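Peptidoglycan-N-acetylglucosamine deacetylase BC_1960 (Bacillus cereus, PDB 4L1G) removes the acetyl group from N-acetylglucosamine residues of peptidoglycan, using zinc as cofactor, and also deacetylates soluble chitin substrates and N-acetylchitooligomers. Local coordinates at residues 199-213 against 232-246. Residues are numbered along the deposited sequence; the frame is centred on the assembly and turned at random.
With SO4 (sulfate ion), chain E.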
loop_
_atom_site.group_PDB
_atom_site.type_symbol
_atom_site.label_atom_id
_atom_site.label_comp_id
_atom_site.label_asym_id
_atom_site.label_seq_id
_atom_site.Cartn_x
_atom_site.Cartn_y
_atom_site.Cartn_z
ATOM N N ASP A 199 -10.738 -1.121 -7.974
ATOM C CA ASP A 199 -11.895 -0.822 -7.136
ATOM C C ASP A 199 -12.379 0.623 -7.249
ATOM O O ASP A 199 -13.523 0.930 -6.907
ATOM C CB ASP A 199 -11.617 -1.193 -5.672
ATOM C CG ASP A 199 -10.375 -0.517 -5.109
ATOM O OD1 ASP A 199 -9.562 0.017 -5.890
ATOM O OD2 ASP A 199 -10.203 -0.532 -3.872
ATOM N N TRP A 200 -11.513 1.501 -7.743
ATOM C CA TRP A 200 -11.860 2.908 -7.913
ATOM C C TRP A 200 -12.941 3.103 -8.975
ATOM O O TRP A 200 -13.593 4.144 -9.019
ATOM C CB TRP A 200 -10.616 3.725 -8.267
ATOM C CG TRP A 200 -9.877 3.190 -9.453
ATOM C CD1 TRP A 200 -8.882 2.256 -9.446
ATOM C CD2 TRP A 200 -10.078 3.552 -10.825
ATOM N NE1 TRP A 200 -8.449 2.016 -10.728
ATOM C CE2 TRP A 200 -9.167 2.800 -11.593
ATOM C CE3 TRP A 200 -10.936 4.442 -11.477
ATOM C CZ2 TRP A 200 -9.090 2.909 -12.981
ATOM C CZ3 TRP A 200 -10.860 4.549 -12.856
ATOM C CH2 TRP A 200 -9.943 3.787 -13.592
ATOM N N LYS A 201 -13.129 2.095 -9.823
ATOM C CA LYS A 201 -14.152 2.141 -10.863
ATOM C C LYS A 201 -15.551 1.918 -10.297
ATOM O O LYS A 201 -16.543 2.021 -11.015
ATOM C CB LYS A 201 -13.867 1.102 -11.951
ATOM C CG LYS A 201 -12.629 1.382 -12.782
ATOM C CD LYS A 201 -12.500 0.384 -13.922
ATOM C CE LYS A 201 -11.306 0.706 -14.809
ATOM N NZ LYS A 201 -11.177 -0.260 -15.936
ATOM N N GLY A 202 -15.624 1.605 -9.008
ATOM C CA GLY A 202 -16.900 1.393 -8.351
ATOM C C GLY A 202 -17.483 0.020 -8.622
ATOM O O GLY A 202 -18.690 -0.186 -8.485
ATOM N N VAL A 203 -16.626 -0.919 -9.010
ATOM C CA VAL A 203 -17.054 -2.292 -9.268
ATOM C C VAL A 203 -17.499 -2.990 -7.980
ATOM O O VAL A 203 -17.029 -2.660 -6.889
ATOM C CB VAL A 203 -15.941 -3.107 -9.954
ATOM C CG1 VAL A 203 -15.808 -2.693 -11.410
ATOM C CG2 VAL A 203 -14.623 -2.920 -9.221
ATOM N N SER A 204 -18.404 -3.957 -8.117
ATOM C CA SER A 204 -19.032 -4.600 -6.963
ATOM C C SER A 204 -18.081 -5.494 -6.173
ATOM O O SER A 204 -16.960 -5.763 -6.599
ATOM C CB SER A 204 -20.254 -5.410 -7.402
ATOM O OG SER A 204 -19.865 -6.545 -8.155
ATOM N N ALA A 205 -18.549 -5.954 -5.016
ATOM C CA ALA A 205 -17.760 -6.825 -4.153
ATOM C C ALA A 205 -17.499 -8.186 -4.797
ATOM O O ALA A 205 -16.424 -8.758 -4.631
ATOM C CB ALA A 205 -18.447 -6.996 -2.802
ATOM N N ASP A 206 -18.483 -8.698 -5.529
ATOM C CA ASP A 206 -18.334 -9.982 -6.210
ATOM C C ASP A 206 -17.331 -9.897 -7.359
ATOM O O ASP A 206 -16.558 -10.829 -7.587
ATOM C CB ASP A 206 -19.684 -10.491 -6.722
ATOM C CG ASP A 206 -20.531 -11.111 -5.625
ATOM O OD1 ASP A 206 -19.959 -11.732 -4.703
ATOM O OD2 ASP A 206 -21.772 -10.982 -5.686
ATOM N N THR A 207 -17.350 -8.779 -8.078
ATOM C CA THR A 207 -16.428 -8.563 -9.187
ATOM C C THR A 207 -14.991 -8.510 -8.682
ATOM O O THR A 207 -14.098 -9.150 -9.242
ATOM C CB THR A 207 -16.747 -7.255 -9.938
ATOM O OG1 THR A 207 -18.064 -7.334 -10.500
ATOM C CG2 THR A 207 -15.740 -7.016 -11.052
ATOM N N ILE A 208 -14.779 -7.746 -7.616
ATOM C CA ILE A 208 -13.460 -7.614 -7.012
ATOM C C ILE A 208 -12.963 -8.948 -6.468
ATOM O O ILE A 208 -11.806 -9.319 -6.671
ATOM C CB ILE A 208 -13.467 -6.558 -5.891
ATOM C CG1 ILE A 208 -13.782 -5.183 -6.481
ATOM C CG2 ILE A 208 -12.133 -6.533 -5.162
ATOM C CD1 ILE A 208 -13.982 -4.103 -5.450
ATOM N N THR A 209 -13.851 -9.674 -5.792
ATOM C CA THR A 209 -13.499 -10.960 -5.194
ATOM C C THR A 209 -13.098 -11.992 -6.246
ATOM O O THR A 209 -12.077 -12.666 -6.103
ATOM C CB THR A 209 -14.655 -11.522 -4.341
ATOM O OG1 THR A 209 -14.940 -10.617 -3.267
ATOM C CG2 THR A 209 -14.287 -12.885 -3.768
ATOM N N ASN A 210 -13.902 -12.109 -7.301
ATOM C CA ASN A 210 -13.604 -13.044 -8.382
ATOM C C ASN A 210 -12.299 -12.688 -9.082
ATOM O O ASN A 210 -11.543 -13.564 -9.502
ATOM C CB ASN A 210 -14.749 -13.090 -9.397
ATOM C CG ASN A 210 -16.034 -13.642 -8.806
ATOM O OD1 ASN A 210 -16.027 -14.285 -7.754
ATOM N ND2 ASN A 210 -17.148 -13.398 -9.487
ATOM N N ASN A 211 -12.045 -11.389 -9.199
ATOM C CA ASN A 211 -10.806 -10.890 -9.772
ATOM C C ASN A 211 -9.606 -11.288 -8.917
ATOM O O ASN A 211 -8.656 -11.894 -9.415
ATOM C CB ASN A 211 -10.884 -9.369 -9.923
ATOM C CG ASN A 211 -9.585 -8.755 -10.416
ATOM O OD1 ASN A 211 -8.754 -9.424 -11.032
ATOM N ND2 ASN A 211 -9.409 -7.466 -10.150
ATOM N N VAL A 212 -9.662 -10.950 -7.632
ATOM C CA VAL A 212 -8.569 -11.241 -6.705
ATOM C C VAL A 212 -8.272 -12.735 -6.597
ATOM O O VAL A 212 -7.119 -13.149 -6.683
ATOM C CB VAL A 212 -8.848 -10.669 -5.294
ATOM C CG1 VAL A 212 -7.818 -11.171 -4.295
ATOM C CG2 VAL A 212 -8.856 -9.151 -5.329
ATOM N N LEU A 213 -9.315 -13.541 -6.416
ATOM C CA LEU A 213 -9.147 -14.985 -6.260
ATOM C C LEU A 213 -8.643 -15.654 -7.534
ATOM O O LEU A 213 -7.999 -16.704 -7.482
ATOM C CB LEU A 213 -10.456 -15.641 -5.810
ATOM C CG LEU A 213 -10.600 -15.905 -4.311
ATOM C CD1 LEU A 213 -9.542 -16.894 -3.841
ATOM C CD2 LEU A 213 -10.512 -14.610 -3.520
ATOM N N LEU A 232 -15.952 3.242 -3.191
ATOM C CA LEU A 232 -15.155 2.108 -2.730
ATOM C C LEU A 232 -15.848 1.202 -1.713
ATOM O O LEU A 232 -15.188 0.396 -1.055
ATOM C CB LEU A 232 -13.836 2.622 -2.141
ATOM C CG LEU A 232 -12.953 3.442 -3.081
ATOM C CD1 LEU A 232 -11.908 4.217 -2.293
ATOM C CD2 LEU A 232 -12.295 2.540 -4.115
ATOM N N GLN A 233 -17.165 1.324 -1.580
ATOM C CA GLN A 233 -17.891 0.510 -0.609
ATOM C C GLN A 233 -17.803 -0.979 -0.941
ATOM O O GLN A 233 -17.629 -1.815 -0.050
ATOM C CB GLN A 233 -19.353 0.948 -0.502
ATOM C CG GLN A 233 -20.152 0.156 0.524
ATOM C CD GLN A 233 -19.493 0.142 1.892
ATOM O OE1 GLN A 233 -19.220 1.192 2.476
ATOM N NE2 GLN A 233 -19.228 -1.055 2.410
ATOM N N GLY A 234 -17.917 -1.305 -2.225
ATOM C CA GLY A 234 -17.816 -2.680 -2.674
ATOM C C GLY A 234 -16.433 -3.236 -2.408
ATOM O O GLY A 234 -16.266 -4.434 -2.169
ATOM N N SER A 235 -15.438 -2.356 -2.443
ATOM C CA SER A 235 -14.062 -2.745 -2.172
ATOM C C SER A 235 -13.907 -3.141 -0.712
ATOM O O SER A 235 -13.190 -4.090 -0.390
ATOM C CB SER A 235 -13.105 -1.605 -2.515
ATOM O OG SER A 235 -11.760 -2.047 -2.498
ATOM N N VAL A 236 -14.587 -2.412 0.167
ATOM C CA VAL A 236 -14.569 -2.724 1.587
ATOM C C VAL A 236 -15.295 -4.042 1.835
ATOM O O VAL A 236 -14.783 -4.921 2.532
ATOM C CB VAL A 236 -15.219 -1.606 2.424
ATOM C CG1 VAL A 236 -15.114 -1.924 3.906
ATOM C CG2 VAL A 236 -14.564 -0.266 2.121
ATOM N N ASP A 237 -16.480 -4.179 1.245
ATOM C CA ASP A 237 -17.278 -5.393 1.388
ATOM C C ASP A 237 -16.576 -6.620 0.813
ATOM O O ASP A 237 -16.796 -7.739 1.273
ATOM C CB ASP A 237 -18.643 -5.225 0.717
ATOM C CG ASP A 237 -19.492 -4.163 1.381
ATOM O OD1 ASP A 237 -20.315 -3.538 0.681
ATOM O OD2 ASP A 237 -19.336 -3.952 2.603
ATOM N N ALA A 238 -15.736 -6.402 -0.195
ATOM C CA ALA A 238 -15.005 -7.488 -0.841
ATOM C C ALA A 238 -14.114 -8.235 0.145
ATOM O O ALA A 238 -13.887 -9.432 -0.002
ATOM C CB ALA A 238 -14.178 -6.952 -2.002
ATOM N N LEU A 239 -13.619 -7.522 1.151
ATOM C CA LEU A 239 -12.738 -8.103 2.163
ATOM C C LEU A 239 -13.386 -9.262 2.918
ATOM O O LEU A 239 -12.701 -10.201 3.327
ATOM C CB LEU A 239 -12.279 -7.028 3.154
ATOM C CG LEU A 239 -11.420 -5.906 2.568
ATOM C CD1 LEU A 239 -11.046 -4.890 3.637
ATOM C CD2 LEU A 239 -10.178 -6.483 1.910
ATOM N N ASP A 240 -14.702 -9.192 3.100
ATOM C CA ASP A 240 -15.433 -10.248 3.799
ATOM C C ASP A 240 -15.418 -11.560 3.019
ATOM O O ASP A 240 -15.662 -12.623 3.584
ATOM C CB ASP A 240 -16.878 -9.823 4.083
ATOM C CG ASP A 240 -16.984 -8.833 5.231
ATOM O OD1 ASP A 240 -17.946 -8.035 5.245
ATOM O OD2 ASP A 240 -16.109 -8.855 6.121
ATOM N N LYS A 241 -15.137 -11.478 1.723
ATOM C CA LYS A 241 -15.070 -12.664 0.875
ATOM C C LYS A 241 -13.630 -13.023 0.532
ATOM O O LYS A 241 -13.245 -14.192 0.570
ATOM C CB LYS A 241 -15.865 -12.449 -0.414
ATOM C CG LYS A 241 -17.370 -12.382 -0.225
ATOM C CD LYS A 241 -18.064 -12.115 -1.549
ATOM C CE LYS A 241 -19.574 -12.128 -1.405
ATOM N NZ LYS A 241 -20.081 -13.483 -1.060
ATOM N N ILE A 242 -12.840 -12.007 0.196
ATOM C CA ILE A 242 -11.456 -12.197 -0.227
ATOM C C ILE A 242 -10.615 -12.908 0.827
ATOM O O ILE A 242 -9.904 -13.869 0.527
ATOM C CB ILE A 242 -10.793 -10.847 -0.572
ATOM C CG1 ILE A 242 -11.363 -10.291 -1.878
ATOM C CG2 ILE A 242 -9.285 -10.995 -0.680
ATOM C CD1 ILE A 242 -10.850 -8.911 -2.223
ATOM N N ILE A 243 -10.710 -12.437 2.064
ATOM C CA ILE A 243 -9.880 -12.963 3.142
ATOM C C ILE A 243 -10.137 -14.441 3.478
ATOM O O ILE A 243 -9.198 -15.238 3.469
ATOM C CB ILE A 243 -9.940 -12.064 4.402
ATOM C CG1 ILE A 243 -9.382 -10.674 4.079
ATOM C CG2 ILE A 243 -9.177 -12.697 5.552
ATOM C CD1 ILE A 243 -9.519 -9.677 5.209
ATOM N N PRO A 244 -11.401 -14.822 3.760
ATOM C CA PRO A 244 -11.589 -16.241 4.085
ATOM C C PRO A 244 -11.379 -17.175 2.891
ATOM O O PRO A 244 -10.886 -18.289 3.078
ATOM C CB PRO A 244 -13.043 -16.301 4.566
ATOM C CG PRO A 244 -13.705 -15.151 3.908
ATOM C CD PRO A 244 -12.668 -14.070 3.846
ATOM N N GLN A 245 -11.737 -16.733 1.689
ATOM C CA GLN A 245 -11.570 -17.575 0.503
ATOM C C GLN A 245 -10.103 -17.848 0.176
ATOM O O GLN A 245 -9.758 -18.935 -0.285
ATOM C CB GLN A 245 -12.297 -16.985 -0.711
ATOM C CG GLN A 245 -13.810 -17.153 -0.664
ATOM C CD GLN A 245 -14.499 -16.661 -1.926
ATOM O OE1 GLN A 245 -13.892 -16.599 -2.994
ATOM N NE2 GLN A 245 -15.772 -16.305 -1.804
ATOM N N LEU A 246 -9.242 -16.865 0.418
ATOM C CA LEU A 246 -7.809 -17.058 0.223
ATOM C C LEU A 246 -7.217 -17.919 1.337
ATOM O O LEU A 246 -6.362 -18.770 1.085
ATOM C CB LEU A 246 -7.076 -15.716 0.125
ATOM C CG LEU A 246 -7.021 -15.097 -1.275
ATOM C CD1 LEU A 246 -6.452 -13.685 -1.240
ATOM C CD2 LEU A 246 -6.213 -15.981 -2.220
HETATM S S SO4 E . -19.839 3.499 -3.334
HETATM O O1 SO4 E . -21.011 2.738 -2.906
HETATM O O2 SO4 E . -19.093 2.722 -4.322
HETATM O O3 SO4 E . -20.267 4.761 -3.933
HETATM O O4 SO4 E . -18.987 3.773 -2.179
#
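Ile208 of helix 205-213 is a knob in a hole formed by Gly234, Ser235, Ala238 and Ile242 of helix 233-246. Followed outward, its CB and CG2 both meet the methyl of Ala238, CG2 lying 3.8 Å from Ala238 CB and also reaching CD1 of Ile242, while the extended branch ends in CD1, 3.5 Å from Ser235 CA. CG2 stands opposite the backbone N across CA-CB while CG1 lies beside it (chi1 -64°), which spreads the two branches along the partner helix. Small residues suit this crossing: Ala205 and Ala238 bring their CA atoms within 4.4 Å, and Gly234, with no side chain on this face, lets the backbone of Val203 to Ala205 come close; its carbonyl O lies 3.4 Å from Ala205 CB. The helices cross at -52°. Thr209 is a second knob, among Ala238, Lys241, Ile242 and Gln245; its OG1 donates to Ala205 O (2.7 Å), so a polar atom is satisfied within its own helix while CG2 offers the partner a methyl. Farther along, Val212 CG2 meets Ile242 CD1, and Leu213 CD1 meets Leu246 CD2, larger branched aliphatics spanning the growing distance between the backbones. At the other end Ser235 OG, also hydrogen-bonded to Gln224 NE2, donates to the anti lone pair of Asp199 OD2 (2.6 Å). OD2 accepts from the backbone N of His225 too, and these two donors fix the carboxylate next to the side chain of His225, the predicted proton donor. In this NodB-type barrel both helices pack against strand 221-225, which lies between them in the chain: Val212 touches Ile222, Leu232 touches His225, Leu246 leans on strand 252-253, and Val236 packs against helix 89-97.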